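Local atomic coordinates of carboxylic ester hydrolase (Aspergillus niger, PDB entry 7K4O), a protein that probably hydrolyses ester bonds in tannins as a serine esterase of the tannase family, and holds gallic acid in its pocket. Residues F213-Q218 against S392-T397; W382-L387 against D547-P552. All blocks are in the same frame, centred on the assembly; numbering follows the deposited sequence. Where two conformers were deposited one is given.

Contact 1. Residues F213-Q218 against S392-T397; sequences FRWSFQ and STLQTT. With GDE (3,4,5-trihydroxybenzoic acid), chain J.
W215 directs its side chain at 392-397, with CG anti to the backbone N (chi1 -171°). W215 CB rests on the backbone, 3.4 Å from L394 O. W215 CG lies 3.8 Å from L394 CB, and further along the indole L394 CD1 covers one face, 3.8 Å from W215 CE2, in a CH-pi contact with the five-membered ring. At the far end, W215 CH2 comes within 4.1 Å of GDE OAC, so the indole reaches, loosely, from the loop to the ligand's neighbourhood. Q395 holds the start of helix 215-221. Its chain bends at chi2 (71°) and brings Q395 OE1 to S216 N, a nearly straight bond of 3.0 Å whose donor sits above the carbonyl plane. Q395 O accepts two weak bonds, from R214 N and W215 N; R214 occupies the N-cap position. T397 CG2 packs against this backbone, 3.4 Å from R214 N. The R214 guanidinium is engaged elsewhere, in a salt bridge with the terminal carboxylate of Y554, and S216 OG bonds to M383 O. Two residues past S216, Q218 NE2 donates to GDE OAE at 3.0 Å, almost linearly. This buried contact thus fixes the first turn of a helix that follows strand 205-209 of the alpha/beta-hydrolase sheet and supplies part of the gallate pocket.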
loop_
_atom_site.group_PDB
_atom_site.type_symbol
_atom_site.label_atom_id
_atom_site.label_comp_id
_atom_site.label_asym_id
_atom_site.label_seq_id
_atom_site.Cartn_x
_atom_site.Cartn_y
_atom_site.Cartn_z
ATOM N N PHE A 213 -1.825 -6.127 -2.334
ATOM C CA PHE A 213 -2.425 -7.477 -2.210
ATOM C C PHE A 213 -2.986 -7.906 -3.589
ATOM O O PHE A 213 -2.745 -7.254 -4.623
ATOM C CB PHE A 213 -3.396 -7.519 -1.047
ATOM C CG PHE A 213 -4.581 -6.596 -1.094
ATOM C CD1 PHE A 213 -4.953 -5.918 -2.229
ATOM C CD2 PHE A 213 -5.350 -6.448 0.066
ATOM C CE1 PHE A 213 -6.107 -5.141 -2.226
ATOM C CE2 PHE A 213 -6.468 -5.632 0.077
ATOM C CZ PHE A 213 -6.879 -5.044 -1.085
ATOM N N ARG A 214 -3.688 -9.023 -3.597
ATOM C CA ARG A 214 -4.161 -9.685 -4.835
ATOM C C ARG A 214 -2.948 -9.890 -5.741
ATOM O O ARG A 214 -3.018 -9.616 -6.952
ATOM C CB ARG A 214 -5.297 -8.889 -5.482
ATOM C CG ARG A 214 -6.188 -9.736 -6.367
ATOM C CD ARG A 214 -7.403 -8.986 -6.868
ATOM N NE ARG A 214 -8.302 -8.669 -5.738
ATOM C CZ ARG A 214 -8.508 -7.464 -5.197
ATOM N NH1 ARG A 214 -7.919 -6.389 -5.668
ATOM N NH2 ARG A 214 -9.262 -7.397 -4.126
ATOM N N TRP A 215 -1.881 -10.455 -5.185
ATOM C CA TRP A 215 -0.522 -10.492 -5.737
ATOM C C TRP A 215 -0.488 -10.867 -7.238
ATOM O O TRP A 215 0.118 -10.104 -8.009
ATOM C CB TRP A 215 0.342 -11.455 -4.925
ATOM C CG TRP A 215 1.781 -11.361 -5.325
ATOM C CD1 TRP A 215 2.464 -12.100 -6.247
ATOM C CD2 TRP A 215 2.755 -10.514 -4.700
ATOM N NE1 TRP A 215 3.759 -11.687 -6.296
ATOM C CE2 TRP A 215 3.991 -10.728 -5.356
ATOM C CE3 TRP A 215 2.696 -9.543 -3.682
ATOM C CZ2 TRP A 215 5.129 -9.993 -5.037
ATOM C CZ3 TRP A 215 3.826 -8.842 -3.355
ATOM C CH2 TRP A 215 5.029 -9.060 -4.021
ATOM N N SER A 216 -1.086 -11.997 -7.615
ATOM C CA SER A 216 -0.897 -12.501 -8.997
ATOM C C SER A 216 -1.519 -11.508 -9.985
ATOM O O SER A 216 -1.066 -11.494 -11.151
ATOM C CB SER A 216 -1.446 -13.936 -9.134
ATOM O OG SER A 216 -2.858 -13.972 -9.006
ATOM N N PHE A 217 -2.579 -10.807 -9.616
ATOM C CA PHE A 217 -3.275 -9.874 -10.530
ATOM C C PHE A 217 -2.529 -8.554 -10.498
ATOM O O PHE A 217 -2.228 -7.978 -11.536
ATOM C CB PHE A 217 -4.736 -9.737 -10.125
ATOM C CG PHE A 217 -5.607 -10.924 -10.452
ATOM C CD1 PHE A 217 -5.465 -12.133 -9.786
ATOM C CD2 PHE A 217 -6.523 -10.864 -11.490
ATOM C CE1 PHE A 217 -6.203 -13.240 -10.146
ATOM C CE2 PHE A 217 -7.303 -11.954 -11.808
ATOM C CZ PHE A 217 -7.141 -13.137 -11.146
ATOM N N GLN A 218 -2.177 -8.066 -9.301
ATOM C CA GLN A 218 -1.558 -6.741 -9.138
ATOM C C GLN A 218 -0.196 -6.733 -9.825
ATOM O O GLN A 218 0.157 -5.744 -10.483
ATOM C CB GLN A 218 -1.401 -6.434 -7.643
ATOM C CG GLN A 218 -0.435 -5.285 -7.361
ATOM C CD GLN A 218 -0.731 -4.002 -8.124
ATOM O OE1 GLN A 218 -1.877 -3.747 -8.485
ATOM N NE2 GLN A 218 0.307 -3.191 -8.266
ATOM N N SER A 392 -1.721 -18.972 -0.531
ATOM C CA SER A 392 -1.398 -19.198 0.903
ATOM C C SER A 392 -0.273 -18.290 1.413
ATOM O O SER A 392 0.005 -18.330 2.641
ATOM C CB SER A 392 -1.055 -20.641 1.166
ATOM O OG SER A 392 -2.166 -21.479 0.965
ATOM N N THR A 393 0.423 -17.545 0.557
ATOM C CA THR A 393 1.635 -16.783 0.962
ATOM C C THR A 393 1.451 -15.323 0.550
ATOM O O THR A 393 1.136 -14.480 1.389
ATOM C CB THR A 393 2.950 -17.406 0.421
ATOM O OG1 THR A 393 2.784 -17.591 -0.999
ATOM C CG2 THR A 393 3.278 -18.731 1.073
ATOM N N LEU A 394 1.618 -14.980 -0.728
ATOM C CA LEU A 394 1.693 -13.559 -1.144
ATOM C C LEU A 394 0.323 -13.004 -1.535
ATOM O O LEU A 394 0.207 -11.778 -1.533
ATOM C CB LEU A 394 2.671 -13.456 -2.316
ATOM C CG LEU A 394 4.121 -13.766 -1.968
ATOM C CD1 LEU A 394 4.953 -13.705 -3.232
ATOM C CD2 LEU A 394 4.629 -12.785 -0.971
ATOM N N GLN A 395 -0.659 -13.826 -1.932
ATOM C CA GLN A 395 -1.900 -13.324 -2.535
ATOM C C GLN A 395 -2.554 -12.295 -1.609
ATOM O O GLN A 395 -2.988 -11.256 -2.090
ATOM C CB GLN A 395 -2.872 -14.439 -2.929
ATOM C CG GLN A 395 -3.978 -13.926 -3.851
ATOM C CD GLN A 395 -3.532 -13.575 -5.241
ATOM O OE1 GLN A 395 -2.368 -13.752 -5.608
ATOM N NE2 GLN A 395 -4.471 -13.051 -6.034
ATOM N N THR A 396 -2.663 -12.622 -0.329
ATOM C CA THR A 396 -3.139 -11.690 0.724
ATOM C C THR A 396 -4.550 -11.173 0.426
ATOM O O THR A 396 -4.785 -9.972 0.636
ATOM C CB THR A 396 -2.127 -10.563 0.959
ATOM O OG1 THR A 396 -0.804 -11.071 0.906
ATOM C CG2 THR A 396 -2.365 -9.908 2.301
ATOM N N THR A 397 -5.469 -12.046 -0.008
ATOM C CA THR A 397 -6.850 -11.628 -0.218
ATOM C C THR A 397 -7.823 -12.528 0.502
ATOM O O THR A 397 -8.986 -12.532 0.122
ATOM C CB THR A 397 -7.235 -11.530 -1.692
ATOM O OG1 THR A 397 -6.849 -12.785 -2.299
ATOM C CG2 THR A 397 -6.558 -10.323 -2.273
HETATM O OAA GDE J . 5.474 -0.993 -2.291
HETATM O OAB GDE J . 5.421 0.640 -3.783
HETATM O OAC GDE J . 4.409 -5.139 -5.144
HETATM O OAD GDE J . 2.743 -1.412 -7.627
HETATM O OAE GDE J . 3.063 -4.054 -7.363
HETATM C CAF GDE J . 4.810 -2.862 -4.294
HETATM C CAG GDE J . 3.960 -0.956 -5.560
HETATM C CAH GDE J . 5.226 -0.560 -3.457
HETATM C CAI GDE J . 4.282 -3.735 -5.257
HETATM C CAJ GDE J . 3.459 -1.836 -6.554
HETATM C CAK GDE J . 4.678 -1.500 -4.507
HETATM C CAL GDE J . 3.601 -3.186 -6.378
#

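Contact 2. Residues W382-L387 against D547-P552; sequences WMISGL and DAVPMP
No flat group stacks across this contact. The indole of W382 turns to the far side of helix 376-390, where it packs on T220, I357 and V361, and the two proline rings of 547-552 contribute little: P550 offers its CD, 4.4 Å from I384 CD1, while the P552 ring points away from the helix and its carbonyl does the touching, P552 O lying 4.4 Å from L387 CD2. The contact is carried instead by two aliphatic side chains one helical turn apart. I384 sets CG1 anti to its carbonyl carbon (chi1 -66°) and extends it straight (chi2 179°), so that CD1 reaches over to the loop. There it lies alongside V549, the two side chains sliding past each other in opposite directions, with I384 CD1 4.2 Å from V549 CG2. I384 CD1 is also 4.2 Å from A548 O. L387 holds CG anti to its backbone N (chi1 173°) and sends L387 CD2 to M551, 4.3 Å from M551 CB; it is the root of the methionine chain that is met, not its sulfur. No hydrogen bond crosses, and the closest pair of CA atoms, I384 CA and V549 CA, is 7.1 Å apart. The loop takes polar support from elsewhere: A548 shares backbone hydrogen bonds with R320, and D547 OD1 accepts from R320 N. Modest and partly open to solvent, this is apolar packing of a C-terminal tail along the flank of helix 376-390, away from the gallate pocket.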
loop_
_atom_site.group_PDB
_atom_site.type_symbol
_atom_site.label_atom_id
_atom_site.label_comp_id
_atom_site.label_asym_id
_atom_site.label_seq_id
_atom_site.Cartn_x
_atom_site.Cartn_y
_atom_site.Cartn_z
ATOM N N TRP A 382 -0.961 -16.017 -16.410
ATOM C CA TRP A 382 -0.092 -15.673 -15.243
ATOM C C TRP A 382 -0.961 -15.278 -14.051
ATOM O O TRP A 382 -0.656 -15.730 -12.904
ATOM C CB TRP A 382 0.888 -14.589 -15.639
ATOM C CG TRP A 382 2.100 -15.085 -16.370
ATOM C CD1 TRP A 382 2.765 -16.266 -16.224
ATOM C CD2 TRP A 382 2.829 -14.335 -17.353
ATOM N NE1 TRP A 382 3.853 -16.280 -17.052
ATOM C CE2 TRP A 382 3.935 -15.109 -17.729
ATOM C CE3 TRP A 382 2.715 -13.040 -17.854
ATOM C CZ2 TRP A 382 4.887 -14.648 -18.635
ATOM C CZ3 TRP A 382 3.671 -12.564 -18.729
ATOM C CH2 TRP A 382 4.735 -13.373 -19.116
ATOM N N MET A 383 -2.023 -14.531 -14.260
ATOM C CA MET A 383 -2.840 -14.108 -13.093
ATOM C C MET A 383 -3.481 -15.335 -12.460
ATOM O O MET A 383 -3.535 -15.461 -11.210
ATOM C CB MET A 383 -3.882 -13.064 -13.489
ATOM C CG MET A 383 -3.221 -11.795 -13.981
ATOM S SD MET A 383 -4.437 -10.534 -14.351
ATOM C CE MET A 383 -3.370 -9.191 -14.834
ATOM N N ILE A 384 -4.036 -16.223 -13.296
ATOM C CA ILE A 384 -4.773 -17.415 -12.804
ATOM C C ILE A 384 -3.812 -18.416 -12.191
ATOM O O ILE A 384 -4.138 -18.963 -11.116
ATOM C CB ILE A 384 -5.615 -18.038 -13.936
ATOM C CG1 ILE A 384 -6.708 -17.038 -14.335
ATOM C CG2 ILE A 384 -6.193 -19.373 -13.480
ATOM C CD1 ILE A 384 -7.630 -17.505 -15.487
ATOM N N SER A 385 -2.693 -18.715 -12.833
ATOM C CA SER A 385 -1.753 -19.721 -12.284
ATOM C C SER A 385 -1.138 -19.204 -10.984
ATOM O O SER A 385 -0.960 -20.017 -10.053
ATOM C CB SER A 385 -0.669 -20.153 -13.235
ATOM O OG SER A 385 0.119 -19.076 -13.639
ATOM N N GLY A 386 -0.825 -17.920 -10.937
ATOM C CA GLY A 386 -0.231 -17.345 -9.715
ATOM C C GLY A 386 -1.212 -17.323 -8.558
ATOM O O GLY A 386 -0.778 -17.368 -7.403
ATOM N N LEU A 387 -2.497 -17.205 -8.836
ATOM C CA LEU A 387 -3.522 -17.234 -7.757
ATOM C C LEU A 387 -3.405 -18.551 -7.007
ATOM O O LEU A 387 -3.379 -18.539 -5.764
ATOM C CB LEU A 387 -4.909 -17.022 -8.381
ATOM C CG LEU A 387 -6.092 -17.180 -7.451
ATOM C CD1 LEU A 387 -5.988 -16.170 -6.294
ATOM C CD2 LEU A 387 -7.403 -16.988 -8.206
ATOM N N ASP A 547 -15.245 -12.004 -15.471
ATOM C CA ASP A 547 -15.851 -13.218 -16.062
ATOM C C ASP A 547 -14.841 -14.034 -16.889
ATOM O O ASP A 547 -15.196 -15.159 -17.247
ATOM C CB ASP A 547 -17.068 -12.815 -16.900
ATOM C CG ASP A 547 -16.728 -11.961 -18.101
ATOM O OD1 ASP A 547 -15.955 -11.003 -17.992
ATOM O OD2 ASP A 547 -17.307 -12.237 -19.168
ATOM N N ALA A 548 -13.618 -13.579 -17.116
ATOM C CA ALA A 548 -12.543 -14.400 -17.705
ATOM C C ALA A 548 -12.022 -15.455 -16.715
ATOM O O ALA A 548 -11.294 -16.365 -17.142
ATOM C CB ALA A 548 -11.422 -13.550 -18.191
ATOM N N VAL A 549 -12.256 -15.257 -15.427
ATOM C CA VAL A 549 -11.607 -16.065 -14.372
ATOM C C VAL A 549 -12.640 -16.960 -13.730
ATOM O O VAL A 549 -13.597 -16.472 -13.134
ATOM C CB VAL A 549 -10.900 -15.178 -13.339
ATOM C CG1 VAL A 549 -10.276 -16.089 -12.277
ATOM C CG2 VAL A 549 -9.867 -14.294 -13.995
ATOM N N PRO A 550 -12.577 -18.315 -13.884
ATOM C CA PRO A 550 -13.625 -19.166 -13.313
ATOM C C PRO A 550 -13.693 -19.104 -11.767
ATOM O O PRO A 550 -14.735 -19.199 -11.224
ATOM C CB PRO A 550 -13.278 -20.556 -13.850
ATOM C CG PRO A 550 -12.512 -20.288 -15.100
ATOM C CD PRO A 550 -11.692 -19.042 -14.831
ATOM N N MET A 551 -12.540 -18.969 -11.137
ATOM C CA MET A 551 -12.462 -18.917 -9.647
ATOM C C MET A 551 -12.992 -17.549 -9.217
ATOM O O MET A 551 -12.677 -16.535 -9.841
ATOM C CB MET A 551 -11.013 -19.018 -9.182
ATOM C CG MET A 551 -10.329 -20.367 -9.387
ATOM S SD MET A 551 -11.128 -21.669 -8.490
ATOM C CE MET A 551 -10.623 -21.377 -6.773
ATOM N N PRO A 552 -13.593 -17.441 -8.015
ATOM C CA PRO A 552 -13.794 -16.147 -7.376
ATOM C C PRO A 552 -12.429 -15.508 -7.139
ATOM O O PRO A 552 -11.461 -16.104 -6.684
ATOM C CB PRO A 552 -14.492 -16.466 -6.031
ATOM C CG PRO A 552 -15.027 -17.874 -6.206
ATOM C CD PRO A 552 -14.057 -18.552 -7.157
#

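How the contacts relate
From the N terminus the chain reaches 213-218 just after strand 205-209, then runs through a long excursion of helices and loops with little strand before helix 376-390 supplies 382-387. A short turn later 392-397 returns to 213-218, so contact 1 closes a loop of about 170 residues ahead of helix 402-406 and strand 410-416. The chain then completes the sheet with strand 455-460 and reaches 547-552 near its C terminus, where contact 2 closes. The two loops cross, their segments alternating along the sequence. With centres about 12 Å apart the contacts also touch directly, L387 CD1 packing 3.5 Å from Q395 NE2. Together they join pocket helix 215-221, helix 376-390 and the C-terminal tail.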